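PDB 5NM7: peptidoglycan-binding domain 1 from Burkholderia, which is a modular phage endolysin that probably cleaves bacterial peptidoglycan with a lysozyme-like N-acetylmuramidase domain and holds the cell wall through a peptidoglycan-binding domain. Local coordinates for residues A[79-82]-A[83-86]; A[12-15]-A[16-20]; A[120-123]-A[124-128]; A[242-245]-A[246-249]; A[255-258]-A[259-263]. All coordinates share one frame; numbering follows the deposited sequence.

Contact 1 (A[79-82]-A[83-86]); sequences DLQR and AADR. With GLY (glycine), chain E.
Ala83 N donates to Asp79 O at 3.0 Å, and this bond opens a run of i to i+4 bonds along helix 77-87. Ala84 N follows to Leu80 O, Asp85 N to Gln81 O, and Arg86 N to Arg82 O at 2.9 Å. This is plain alpha-helical geometry.

The shortest polar link here joins two side chains one turn apart. Arg82 NH2 meets Asp79 OD1 at 2.7 Å in a salt bridge. The oxygen lies in the guanidinium plane, but the nitrogen comes to it from above the carboxylate plane, 49° out. The bend at chi3 (-74°) turns the Arg82 guanidinium back toward Asp79. Asp79 OD2 takes a hydrogen bond from Thr76 N, which further fixes the carboxylate.

On another side of the helix, Gln81 NE2 makes a weak bond to Asp85 OD1 at 3.1 Å. The amide and carboxylate planes stand 33° apart.

Arg86 forms its salt bridge with Glu212 of helix 207-219, and Glu212 also hydrogen-bonds the bound glycine. Leu80 and Ala84 pack on helix 91-101.

Asp79, Ala83 and Arg86 line the pocket of this glycine. Ala83 CB lies 4.0 Å from the glycine CA. Asp79 CB is 3.9 Å from its OXT, and Arg86 NH1 is 3.8 Å from its amino N.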
loop_
_atom_site.group_PDB
_atom_site.type_symbol
_atom_site.label_atom_id
_atom_site.label_comp_id
_atom_site.label_asym_id
_atom_site.label_seq_id
_atom_site.Cartn_x
_atom_site.Cartn_y
_atom_site.Cartn_z
ATOM N N ASP A 79 -9.457 8.916 -3.973
ATOM C CA ASP A 79 -9.612 7.736 -3.126
ATOM C C ASP A 79 -9.132 7.992 -1.703
ATOM O O ASP A 79 -9.738 7.478 -0.754
ATOM C CB ASP A 79 -8.866 6.527 -3.683
ATOM C CG ASP A 79 -9.369 6.101 -5.040
ATOM O OD1 ASP A 79 -10.628 6.044 -5.231
ATOM O OD2 ASP A 79 -8.507 5.829 -5.908
ATOM N N LEU A 80 -8.035 8.738 -1.546
ATOM C CA LEU A 80 -7.529 9.041 -0.190
ATOM C C LEU A 80 -8.484 9.945 0.554
ATOM O O LEU A 80 -8.696 9.762 1.769
ATOM C CB LEU A 80 -6.119 9.661 -0.231
ATOM C CG LEU A 80 -5.064 8.692 -0.798
ATOM C CD1 LEU A 80 -3.702 9.388 -0.810
ATOM C CD2 LEU A 80 -4.971 7.385 -0.042
ATOM N N GLN A 81 -9.071 10.923 -0.148
ATOM C CA GLN A 81 -10.086 11.776 0.470
ATOM C C GLN A 81 -11.283 10.957 0.908
ATOM O O GLN A 81 -11.776 11.118 2.051
ATOM C CB GLN A 81 -10.526 12.921 -0.447
ATOM C CG GLN A 81 -11.566 13.860 0.179
ATOM C CD GLN A 81 -11.031 14.625 1.379
ATOM O OE1 GLN A 81 -10.210 15.512 1.224
ATOM N NE2 GLN A 81 -11.513 14.301 2.576
ATOM N N ARG A 82 -11.721 10.019 0.068
ATOM C CA ARG A 82 -12.830 9.143 0.467
ATOM C C ARG A 82 -12.493 8.310 1.706
ATOM O O ARG A 82 -13.346 8.148 2.609
ATOM C CB ARG A 82 -13.307 8.271 -0.687
ATOM C CG ARG A 82 -14.150 9.045 -1.662
ATOM C CD ARG A 82 -14.643 8.157 -2.773
ATOM N NE ARG A 82 -13.619 7.769 -3.772
ATOM C CZ ARG A 82 -13.318 8.479 -4.884
ATOM N NH1 ARG A 82 -13.936 9.630 -5.188
ATOM N NH2 ARG A 82 -12.401 8.017 -5.735
ATOM N N ALA A 83 -11.268 7.782 1.756
ATOM C CA ALA A 83 -10.813 7.037 2.914
ATOM C C ALA A 83 -10.792 7.904 4.174
ATOM O O ALA A 83 -11.216 7.447 5.250
ATOM C CB ALA A 83 -9.450 6.390 2.652
ATOM N N ALA A 84 -10.347 9.157 4.048
ATOM C CA ALA A 84 -10.350 10.087 5.187
ATOM C C ALA A 84 -11.763 10.317 5.717
ATOM O O ALA A 84 -12.010 10.308 6.925
ATOM C CB ALA A 84 -9.710 11.420 4.810
ATOM N N ASP A 85 -12.703 10.488 4.800
ATOM C CA ASP A 85 -14.119 10.593 5.175
ATOM C C ASP A 85 -14.656 9.344 5.843
ATOM O O ASP A 85 -15.362 9.440 6.868
ATOM C CB ASP A 85 -14.960 10.948 3.969
ATOM C CG ASP A 85 -14.610 12.327 3.385
ATOM O OD1 ASP A 85 -13.978 13.153 4.080
ATOM O OD2 ASP A 85 -14.981 12.577 2.236
ATOM N N ARG A 86 -14.345 8.172 5.282
ATOM C CA ARG A 86 -14.764 6.922 5.878
ATOM C C ARG A 86 -14.264 6.723 7.298
ATOM O O ARG A 86 -14.973 6.147 8.146
ATOM C CB ARG A 86 -14.343 5.718 5.022
ATOM C CG ARG A 86 -15.099 5.573 3.739
ATOM C CD ARG A 86 -16.494 5.025 4.026
ATOM N NE ARG A 86 -16.431 3.750 4.722
ATOM C CZ ARG A 86 -16.078 2.630 4.132
ATOM N NH1 ARG A 86 -15.805 2.656 2.843
ATOM N NH2 ARG A 86 -16.039 1.491 4.806
HETATM N N GLY E . -12.738 3.953 1.021
HETATM C CA GLY E . -11.409 3.845 0.325
HETATM C C GLY E . -11.559 3.661 -1.164
HETATM O O GLY E . -12.700 3.672 -1.612
HETATM O OXT GLY E . -10.591 3.536 -1.949
#

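Contact 2 (A[12-15]-A[16-20]); sequences ADVS and YLQRQ
Four backbone bonds join residues 12-15 to 16-20 in helix 12-23. Tyr16 N donates to Ala12 O, Leu17 N to Asp13 O, Gln18 N to Val14 O at 2.8 Å, and Arg19 N to Ser15 O. They make the regular i to i+4 ladder at the start of this helix.

Side chains touch by van der Waals contact. Val14 CG1 stands anti to its own nitrogen (chi1 176°) and meets the amide carbon Gln18 CD at 3.9 Å. Gln18 CG also lies against the carbonyl, 3.3 Å from Val14 O. Ser15 CB touches two side chains of the next turn. It is 4.0 Å from Gln18 OE1 and 4.1 Å from Arg19 NH1. The extended Arg19 chain brings its NH1 end near this methylene. Within the second segment, Gln20 CG lies over one face of the Tyr16 ring, 3.8 Å above its plane and offset toward the rim.

The polar end of Gln18 is held from elsewhere. NE2 donates to Asp31 OD1 and Thr38 OG1, while OE1 accepts from Ala32 N. These bonds fix the amide on both ends. Gln18, Asp31 and Thr38 belong to a pocket that holds a bound glycine, in the putative peptidoglycan-binding domain.

Around the helix, Tyr16 meets Tyr2 near the N terminus, ring to ring and hydroxyl to hydroxyl. Ser15 and Arg19 touch Ile30 in a loop. Leu17 and Gln20 face helix 59-67, where Leu17 packs on Trp62 and Leu65.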
loop_
_atom_site.group_PDB
_atom_site.type_symbol
_atom_site.label_atom_id
_atom_site.label_comp_id
_atom_site.label_asym_id
_atom_site.label_seq_id
_atom_site.Cartn_x
_atom_site.Cartn_y
_atom_site.Cartn_z
ATOM N N ALA A 12 21.584 14.179 -12.903
ATOM C CA ALA A 12 21.018 14.221 -14.259
ATOM C C ALA A 12 19.565 13.732 -14.307
ATOM O O ALA A 12 18.760 14.286 -15.036
ATOM C CB ALA A 12 21.882 13.408 -15.209
ATOM N N ASP A 13 19.230 12.717 -13.515
ATOM C CA ASP A 13 17.855 12.223 -13.468
ATOM C C ASP A 13 16.890 13.292 -12.934
ATOM O O ASP A 13 15.751 13.351 -13.369
ATOM C CB ASP A 13 17.735 10.941 -12.631
ATOM C CG ASP A 13 18.399 9.724 -13.287
ATOM O OD1 ASP A 13 18.482 9.640 -14.539
ATOM O OD2 ASP A 13 18.828 8.833 -12.528
ATOM N N VAL A 14 17.330 14.116 -11.991
ATOM C CA VAL A 14 16.512 15.184 -11.463
ATOM C C VAL A 14 16.312 16.280 -12.494
ATOM O O VAL A 14 15.206 16.761 -12.674
ATOM C CB VAL A 14 17.089 15.781 -10.161
ATOM C CG1 VAL A 14 16.267 16.951 -9.677
ATOM C CG2 VAL A 14 17.136 14.694 -9.094
ATOM N N SER A 15 17.372 16.683 -13.199
ATOM C CA SER A 15 17.168 17.738 -14.200
ATOM C C SER A 15 16.236 17.225 -15.291
ATOM O O SER A 15 15.421 17.987 -15.778
ATOM C CB SER A 15 18.489 18.315 -14.736
ATOM O OG SER A 15 19.378 17.305 -15.021
ATOM N N TYR A 16 16.340 15.940 -15.652
ATOM C CA TYR A 16 15.416 15.328 -16.602
ATOM C C TYR A 16 13.975 15.406 -16.081
ATOM O O TYR A 16 13.081 15.877 -16.762
ATOM C CB TYR A 16 15.810 13.888 -16.908
ATOM C CG TYR A 16 14.896 13.241 -17.916
ATOM C CD1 TYR A 16 14.935 13.630 -19.262
ATOM C CD2 TYR A 16 13.957 12.288 -17.535
ATOM C CE1 TYR A 16 14.081 13.062 -20.202
ATOM C CE2 TYR A 16 13.102 11.709 -18.470
ATOM C CZ TYR A 16 13.169 12.113 -19.801
ATOM O OH TYR A 16 12.330 11.548 -20.727
ATOM N N LEU A 17 13.777 15.053 -14.813
ATOM C CA LEU A 17 12.450 15.230 -14.199
ATOM C C LEU A 17 11.952 16.666 -14.277
ATOM O O LEU A 17 10.795 16.919 -14.633
ATOM C CB LEU A 17 12.484 14.787 -12.725
ATOM C CG LEU A 17 11.199 14.976 -11.931
ATOM C CD1 LEU A 17 10.088 14.041 -12.414
ATOM C CD2 LEU A 17 11.516 14.721 -10.464
ATOM N N GLN A 18 12.808 17.617 -13.935
ATOM C CA GLN A 18 12.426 19.027 -13.914
ATOM C C GLN A 18 11.986 19.478 -15.326
ATOM O O GLN A 18 10.961 20.137 -15.498
ATOM C CB GLN A 18 13.568 19.873 -13.411
ATOM C CG GLN A 18 13.838 19.693 -11.921
ATOM C CD GLN A 18 15.144 20.275 -11.450
ATOM O OE1 GLN A 18 16.135 20.339 -12.188
ATOM N NE2 GLN A 18 15.167 20.692 -10.200
ATOM N N ARG A 19 12.745 19.070 -16.339
ATOM C CA ARG A 19 12.344 19.354 -17.741
ATOM C C ARG A 19 10.988 18.765 -18.102
ATOM O O ARG A 19 10.174 19.446 -18.745
ATOM C CB ARG A 19 13.414 18.872 -18.718
ATOM C CG ARG A 19 14.661 19.729 -18.626
ATOM C CD ARG A 19 15.633 19.543 -19.777
ATOM N NE ARG A 19 16.587 20.657 -19.725
ATOM C CZ ARG A 19 17.815 20.610 -19.203
ATOM N NH1 ARG A 19 18.320 19.477 -18.711
ATOM N NH2 ARG A 19 18.559 21.718 -19.186
ATOM N N GLN A 20 10.727 17.526 -17.668
ATOM C CA GLN A 20 9.442 16.859 -17.928
ATOM C C GLN A 20 8.297 17.589 -17.212
ATOM O O GLN A 20 7.237 17.806 -17.797
ATOM C CB GLN A 20 9.495 15.391 -17.527
ATOM C CG GLN A 20 10.422 14.477 -18.304
ATOM C CD GLN A 20 9.989 14.365 -19.755
ATOM O OE1 GLN A 20 9.187 13.478 -20.112
ATOM N NE2 GLN A 20 10.430 15.263 -20.562
#

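Contact 3 (A[120-123]-A[124-128]); sequences HIMY and RQLAA
Met122 and Leu126 meet one turn apart on helix 119-128, in the N-acetylmuramidase domain. Backbone bonds hold this part of the helix together. Arg124 N donates to His120 O at 3.2 Å. Gln125 N donates to Ile121 O at 2.8 Å, and Leu126 N to Met122 O at 2.9 Å. Ala127 N donates to Tyr123 O.

The apolar contacts lie on the side of the helix that faces the protein. Met122 CG touches Leu126 CD1 at 3.7 Å. This CG stands anti to the backbone N (chi1 -176°), which brings it to the leucine methyl; the bend at chi2 then turns the sulfur end onward. Met122 is buried and packs on Ala164 of helix 156-167 and on Cys171 and Ala172 of helix 169-174. Leu126 reaches Ile167. A second pair, Ile121 and Gln125, lies side by side and points the same way. Here Ile121 CG2 meets Gln125 CG at 4.0 Å, and both residues touch Phe186. Ile121 CG1 also lies over one face of the His120 ring, 3.9 Å above its plane and offset toward the rim.

Beyond the helix, Gln125 NE2 donates to Glu174 OE1. Between side chains the contact is mostly hydrocarbon. Gln125 gives its methylene CG to the isoleucine and its amide N-H to a carboxylate, so one side chain serves both apolar packing and polar bonding.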
loop_
_atom_site.group_PDB
_atom_site.type_symbol
_atom_site.label_atom_id
_atom_site.label_comp_id
_atom_site.label_asym_id
_atom_site.label_seq_id
_atom_site.Cartn_x
_atom_site.Cartn_y
_atom_site.Cartn_z
ATOM N N HIS A 120 1.907 -20.560 8.211
ATOM C CA HIS A 120 1.469 -20.711 9.620
ATOM C C HIS A 120 0.015 -20.321 9.843
ATOM O O HIS A 120 -0.653 -20.900 10.706
ATOM C CB HIS A 120 2.446 -20.013 10.566
ATOM C CG HIS A 120 2.334 -18.535 10.577
ATOM N ND1 HIS A 120 2.749 -17.745 9.524
ATOM C CD2 HIS A 120 1.851 -17.687 11.517
ATOM C CE1 HIS A 120 2.503 -16.475 9.812
ATOM N NE2 HIS A 120 1.993 -16.416 11.030
ATOM N N ILE A 121 -0.509 -19.385 9.054
ATOM C CA ILE A 121 -1.917 -19.091 9.078
ATOM C C ILE A 121 -2.710 -20.183 8.355
ATOM O O ILE A 121 -3.843 -20.501 8.750
ATOM C CB ILE A 121 -2.234 -17.697 8.474
ATOM C CG1 ILE A 121 -1.443 -16.593 9.201
ATOM C CG2 ILE A 121 -3.716 -17.395 8.532
ATOM C CD1 ILE A 121 -1.681 -16.523 10.704
ATOM N N MET A 122 -2.163 -20.734 7.265
ATOM C CA MET A 122 -2.828 -21.871 6.607
ATOM C C MET A 122 -3.017 -23.012 7.615
ATOM O O MET A 122 -4.126 -23.540 7.748
ATOM C CB MET A 122 -2.026 -22.396 5.423
ATOM C CG MET A 122 -2.740 -23.517 4.654
ATOM S SD MET A 122 -4.193 -22.950 3.809
ATOM C CE MET A 122 -4.449 -24.286 2.630
ATOM N N TYR A 123 -1.943 -23.352 8.310
ATOM C CA TYR A 123 -1.973 -24.335 9.393
ATOM C C TYR A 123 -3.152 -24.065 10.347
ATOM O O TYR A 123 -3.972 -24.949 10.639
ATOM C CB TYR A 123 -0.646 -24.304 10.157
ATOM C CG TYR A 123 -0.582 -25.303 11.288
ATOM C CD1 TYR A 123 -0.473 -26.679 11.032
ATOM C CD2 TYR A 123 -0.661 -24.885 12.617
ATOM C CE1 TYR A 123 -0.425 -27.610 12.064
ATOM C CE2 TYR A 123 -0.610 -25.807 13.656
ATOM C CZ TYR A 123 -0.492 -27.162 13.375
ATOM O OH TYR A 123 -0.442 -28.077 14.403
ATOM N N ARG A 124 -3.258 -22.812 10.766
ATOM C CA ARG A 124 -4.294 -22.375 11.680
ATOM C C ARG A 124 -5.714 -22.512 11.098
ATOM O O ARG A 124 -6.637 -22.960 11.792
ATOM C CB ARG A 124 -4.014 -20.915 12.046
ATOM C CG ARG A 124 -4.441 -20.474 13.413
ATOM C CD ARG A 124 -3.956 -19.043 13.680
ATOM N NE ARG A 124 -4.972 -18.425 14.516
ATOM C CZ ARG A 124 -5.108 -18.608 15.834
ATOM N NH1 ARG A 124 -4.236 -19.334 16.533
ATOM N NH2 ARG A 124 -6.120 -18.022 16.467
ATOM N N GLN A 125 -5.896 -22.127 9.836
ATOM C CA GLN A 125 -7.208 -22.138 9.207
ATOM C C GLN A 125 -7.695 -23.558 8.908
ATOM O O GLN A 125 -8.913 -23.825 8.957
ATOM C CB GLN A 125 -7.238 -21.281 7.926
ATOM C CG GLN A 125 -6.941 -19.808 8.161
ATOM C CD GLN A 125 -7.882 -19.165 9.177
ATOM O OE1 GLN A 125 -7.528 -19.005 10.345
ATOM N NE2 GLN A 125 -9.087 -18.827 8.738
ATOM N N LEU A 126 -6.754 -24.449 8.605
ATOM C CA LEU A 126 -7.058 -25.864 8.386
ATOM C C LEU A 126 -7.513 -26.548 9.693
ATOM O O LEU A 126 -8.490 -27.309 9.688
ATOM C CB LEU A 126 -5.845 -26.597 7.802
ATOM C CG LEU A 126 -5.449 -26.239 6.371
ATOM C CD1 LEU A 126 -4.038 -26.712 6.036
ATOM C CD2 LEU A 126 -6.449 -26.794 5.386
ATOM N N ALA A 127 -6.804 -26.277 10.784
ATOM C CA ALA A 127 -7.185 -26.775 12.119
ATOM C C ALA A 127 -8.602 -26.337 12.512
ATOM O O ALA A 127 -9.434 -27.167 12.879
ATOM C CB ALA A 127 -6.183 -26.309 13.163
ATOM N N ALA A 128 -8.872 -25.040 12.389
ATOM C CA ALA A 128 -10.208 -24.474 12.650
ATOM C C ALA A 128 -11.321 -24.988 11.715
ATOM O O ALA A 128 -12.487 -25.006 12.094
ATOM C CB ALA A 128 -10.149 -22.955 12.597
#

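Contact 4 (A[242-245]-A[246-249]); sequences GKAY and AENL
Ala244 O accepts from Glu247 N at 3.1 Å, and this bond links two successive type I beta turns, Gly242 to Tyr245 and Ala246 to Leu249. The donor sits well above the carbonyl plane, 51° out. Each turn closes on its own backbone bond: Tyr245 N to Gly242 O at 3.0 Å, and Leu249 N to Ala246 O at 2.9 Å. Asn248 N to Tyr245 O is a weak addition.

Tyr245 and Ala246 form the main side-chain contact. The methyl CB of Ala246 lies over one face of the tyrosine ring, 4.2 Å from its centroid and 15° off the normal. This is a CH-pi contact. Tyr245 CG lies between the backbone N and the carbonyl carbon (chi1 79°), which sets the ring beside the next peptide. Ala246 N faces the ring as well, 3.1 Å from Tyr245 CG.

These turns form the loop between helix 233-241 and helix 250-265. Gly242 leaves the first helix with positive phi, a conformation suited to glycine. Leu249 is the N-cap residue of the second helix. The Tyr245 ring also packs back on Ala234, Ala237 and Glu238 of helix 233-241.

The carboxylate end of Glu247 nears Ala244, with OE1 3.8 Å from Ala244 CB. A water bridges the turns: it donates to Lys243 O at 2.7 Å and accepts from Ala246 N at 2.8 Å.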
loop_
_atom_site.group_PDB
_atom_site.type_symbol
_atom_site.label_atom_id
_atom_site.label_comp_id
_atom_site.label_asym_id
_atom_site.label_seq_id
_atom_site.Cartn_x
_atom_site.Cartn_y
_atom_site.Cartn_z
ATOM N N GLY A 242 3.170 -4.213 14.170
ATOM C CA GLY A 242 3.555 -5.211 15.156
ATOM C C GLY A 242 4.734 -4.744 15.996
ATOM O O GLY A 242 5.197 -3.607 15.879
ATOM N N LYS A 243 5.227 -5.658 16.824
ATOM C CA LYS A 243 6.188 -5.325 17.881
ATOM C C LYS A 243 7.518 -4.761 17.357
ATOM O O LYS A 243 8.147 -3.969 18.040
ATOM C CB LYS A 243 6.416 -6.558 18.766
ATOM C CG LYS A 243 7.061 -6.276 20.118
ATOM C CD LYS A 243 6.127 -5.547 21.095
ATOM C CE LYS A 243 6.912 -4.817 22.187
ATOM N NZ LYS A 243 7.578 -3.574 21.688
ATOM N N ALA A 244 7.895 -5.127 16.133
ATOM C CA ALA A 244 9.135 -4.673 15.504
ATOM C C ALA A 244 8.981 -3.387 14.679
ATOM O O ALA A 244 9.877 -3.040 13.911
ATOM C CB ALA A 244 9.690 -5.783 14.629
ATOM N N TYR A 245 7.868 -2.667 14.856
ATOM C CA TYR A 245 7.638 -1.397 14.153
ATOM C C TYR A 245 8.815 -0.399 14.183
ATOM O O TYR A 245 9.064 0.293 13.206
ATOM C CB TYR A 245 6.351 -0.724 14.666
ATOM C CG TYR A 245 6.513 -0.011 15.977
ATOM C CD1 TYR A 245 6.399 -0.679 17.169
ATOM C CD2 TYR A 245 6.802 1.345 16.010
ATOM C CE1 TYR A 245 6.567 -0.021 18.369
ATOM C CE2 TYR A 245 6.992 2.007 17.215
ATOM C CZ TYR A 245 6.872 1.315 18.381
ATOM O OH TYR A 245 7.035 2.007 19.556
ATOM N N ALA A 246 9.508 -0.305 15.312
ATOM C CA ALA A 246 10.548 0.704 15.480
ATOM C C ALA A 246 11.789 0.407 14.627
ATOM O O ALA A 246 12.403 1.329 14.132
ATOM C CB ALA A 246 10.927 0.858 16.964
ATOM N N GLU A 247 12.056 -0.868 14.380
ATOM C CA GLU A 247 13.239 -1.283 13.643
ATOM C C GLU A 247 13.183 -0.776 12.211
ATOM O O GLU A 247 14.209 -0.457 11.629
ATOM C CB GLU A 247 13.404 -2.810 13.730
ATOM C CG GLU A 247 13.664 -3.293 15.169
ATOM C CD GLU A 247 13.443 -4.789 15.390
ATOM O OE1 GLU A 247 13.514 -5.576 14.414
ATOM O OE2 GLU A 247 13.196 -5.182 16.561
ATOM N N ASN A 248 11.979 -0.632 11.665
ATOM C CA ASN A 248 11.820 -0.084 10.327
ATOM C C ASN A 248 11.336 1.365 10.313
ATOM O O ASN A 248 10.978 1.877 9.284
ATOM C CB ASN A 248 10.943 -1.032 9.502
ATOM C CG ASN A 248 11.671 -2.344 9.175
ATOM O OD1 ASN A 248 11.334 -3.411 9.686
ATOM N ND2 ASN A 248 12.693 -2.254 8.317
ATOM N N LEU A 249 11.382 2.037 11.458
ATOM C CA LEU A 249 11.077 3.459 11.555
ATOM C C LEU A 249 9.625 3.809 11.174
ATOM O O LEU A 249 9.359 4.939 10.854
ATOM C CB LEU A 249 12.077 4.335 10.769
ATOM C CG LEU A 249 13.374 4.666 11.584
ATOM C CD1 LEU A 249 14.157 3.497 12.106
ATOM C CD2 LEU A 249 14.277 5.664 10.873
HETATM O O HOH W 1 9.758 -1.851 17.642
#

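Contact 5 (A[255-258]-A[259-263]); sequences ERAF and DRYSR
Phe258 O is gripped twice by Ser262. Ser262 N donates to it at 2.8 Å, nearly straight down the carbonyl. Ser262 OG donates at 2.8 Å from above the carbonyl plane, 46° out. The serine hydroxyl lies anti to its own carbonyl carbon (chi1 -63°), and this turns it back toward the preceding turn. The same OG sits over one face of the Phe258 ring, 3.2 Å above the plane and offset toward the rim at CZ.

Asp259 N donates to Glu255 O, Arg260 N to Arg256 O, and Tyr261 N to Ala257 O. A water bonds Arg256 O and Arg263 NH2, at 2.8 Å and 2.9 Å, and so bridges the helix side.

Arg260 bends at chi3 (-52°) and lays its guanidinium over the backbone. One face covers Ala257 CA at 3.5 Å from the plane, and NH2 lies 3.7 Å from Ala257 CB. That NH2 forms a salt bridge with Glu99 of helix 91-101. Tyr261 OH bonds the same carboxylate, so two residues of one helix hold Glu99. Ala257 CB also faces Tyr261 CE2 at 4.4 Å. Ala257, Phe258 and Tyr261 pack on Ala92, Arg95 and Ala96.

A serine hydroxyl sharing the carbonyl one turn back with its own N-H is a familiar alpha-helical arrangement; here it lies on helix 250-265, which packs against helix 91-101.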
loop_
_atom_site.group_PDB
_atom_site.type_symbol
_atom_site.label_atom_id
_atom_site.label_comp_id
_atom_site.label_asym_id
_atom_site.label_seq_id
_atom_site.Cartn_x
_atom_site.Cartn_y
_atom_site.Cartn_z
ATOM N N GLU A 255 4.988 9.940 11.453
ATOM C CA GLU A 255 5.001 11.278 12.129
ATOM C C GLU A 255 5.509 12.352 11.209
ATOM O O GLU A 255 4.842 13.369 10.967
ATOM C CB GLU A 255 5.830 11.197 13.404
ATOM C CG GLU A 255 6.125 12.482 14.211
ATOM C CD GLU A 255 7.419 12.336 15.024
ATOM O OE1 GLU A 255 7.819 11.228 15.520
ATOM O OE2 GLU A 255 8.067 13.365 15.176
ATOM N N ARG A 256 6.656 12.094 10.595
ATOM C CA ARG A 256 7.258 13.074 9.702
ATOM C C ARG A 256 6.535 13.247 8.369
ATOM O O ARG A 256 6.417 14.359 7.866
ATOM C CB ARG A 256 8.779 12.801 9.598
ATOM C CG ARG A 256 9.357 12.726 11.023
ATOM C CD ARG A 256 10.733 13.291 11.217
ATOM N NE ARG A 256 11.124 13.145 12.630
ATOM C CZ ARG A 256 12.373 13.033 13.087
ATOM N NH1 ARG A 256 13.418 13.031 12.260
ATOM N NH2 ARG A 256 12.575 12.903 14.390
ATOM N N ALA A 257 5.925 12.185 7.831
ATOM C CA ALA A 257 5.047 12.317 6.686
ATOM C C ALA A 257 3.824 13.185 6.958
ATOM O O ALA A 257 3.446 14.019 6.138
ATOM C CB ALA A 257 4.593 10.938 6.174
ATOM N N PHE A 258 3.198 12.930 8.099
ATOM C CA PHE A 258 2.035 13.686 8.537
ATOM C C PHE A 258 2.372 15.178 8.646
ATOM O O PHE A 258 1.613 16.012 8.145
ATOM C CB PHE A 258 1.546 13.189 9.900
ATOM C CG PHE A 258 0.477 14.075 10.496
ATOM C CD1 PHE A 258 -0.823 14.080 9.983
ATOM C CD2 PHE A 258 0.787 14.936 11.535
ATOM C CE1 PHE A 258 -1.807 14.913 10.507
ATOM C CE2 PHE A 258 -0.182 15.794 12.045
ATOM C CZ PHE A 258 -1.476 15.784 11.537
ATOM N N ASP A 259 3.522 15.482 9.251
ATOM C CA ASP A 259 3.966 16.892 9.338
ATOM C C ASP A 259 4.075 17.474 7.932
ATOM O O ASP A 259 3.586 18.557 7.682
ATOM C CB ASP A 259 5.303 17.032 10.073
ATOM C CG ASP A 259 5.212 16.718 11.583
ATOM O OD1 ASP A 259 4.095 16.726 12.162
ATOM O OD2 ASP A 259 6.275 16.422 12.190
ATOM N N ARG A 260 4.707 16.747 7.010
ATOM C CA ARG A 260 4.819 17.222 5.615
ATOM C C ARG A 260 3.483 17.533 4.965
ATOM O O ARG A 260 3.308 18.578 4.335
ATOM C CB ARG A 260 5.548 16.215 4.715
ATOM C CG ARG A 260 7.023 16.428 4.554
ATOM C CD ARG A 260 7.588 15.569 3.428
ATOM N NE ARG A 260 7.279 14.136 3.485
ATOM C CZ ARG A 260 7.896 13.225 4.247
ATOM N NH1 ARG A 260 8.883 13.551 5.100
ATOM N NH2 ARG A 260 7.502 11.956 4.178
ATOM N N TYR A 261 2.539 16.603 5.091
ATOM C CA TYR A 261 1.232 16.765 4.495
ATOM C C TYR A 261 0.388 17.836 5.164
ATOM O O TYR A 261 -0.419 18.481 4.495
ATOM C CB TYR A 261 0.455 15.435 4.435
ATOM C CG TYR A 261 1.026 14.452 3.433
ATOM C CD1 TYR A 261 1.038 14.760 2.065
ATOM C CD2 TYR A 261 1.532 13.234 3.841
ATOM C CE1 TYR A 261 1.550 13.869 1.133
ATOM C CE2 TYR A 261 2.039 12.338 2.926
ATOM C CZ TYR A 261 2.049 12.667 1.574
ATOM O OH TYR A 261 2.573 11.759 0.687
ATOM N N SER A 262 0.534 17.971 6.476
ATOM C CA SER A 262 -0.127 19.042 7.227
ATOM C C SER A 262 0.337 20.403 6.748
ATOM O O SER A 262 -0.480 21.267 6.503
ATOM C CB SER A 262 0.191 18.939 8.711
ATOM O OG SER A 262 -0.297 17.747 9.248
ATOM N N ARG A 263 1.651 20.543 6.588
ATOM C CA ARG A 263 2.255 21.751 6.006
ATOM C C ARG A 263 1.806 22.029 4.568
ATOM O O ARG A 263 1.411 23.156 4.248
ATOM C CB ARG A 263 3.783 21.676 6.081
ATOM C CG ARG A 263 4.293 21.851 7.504
ATOM C CD ARG A 263 5.803 22.023 7.618
ATOM N NE ARG A 263 6.572 20.863 7.142
ATOM C CZ ARG A 263 7.218 19.955 7.899
ATOM N NH1 ARG A 263 7.236 20.016 9.240
ATOM N NH2 ARG A 263 7.869 18.954 7.299
HETATM O O HOH W 2 8.530 16.238 7.929
#

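In the fold
All five contacts are local, within continuous stretches, so none closes a long loop. They follow one another in series, and none nests in or crosses another. Contact 2 comes first, in helix 12-23 of the putative peptidoglycan-binding domain. Contact 1 follows in helix 77-87. Contact 3 lies on helix 119-128, its centre about 50 Å from that of contact 2 and across the chain's centre. Contact 4 is the two-turn loop between helices 233-241 and 250-265, and contact 5 lies on the latter. Their nearest atoms are about 7 Å apart, as are those of contacts 1 and 5. Helix 91-101 packs against both contacts 1 and 5, joining an early helix to the C-terminal one.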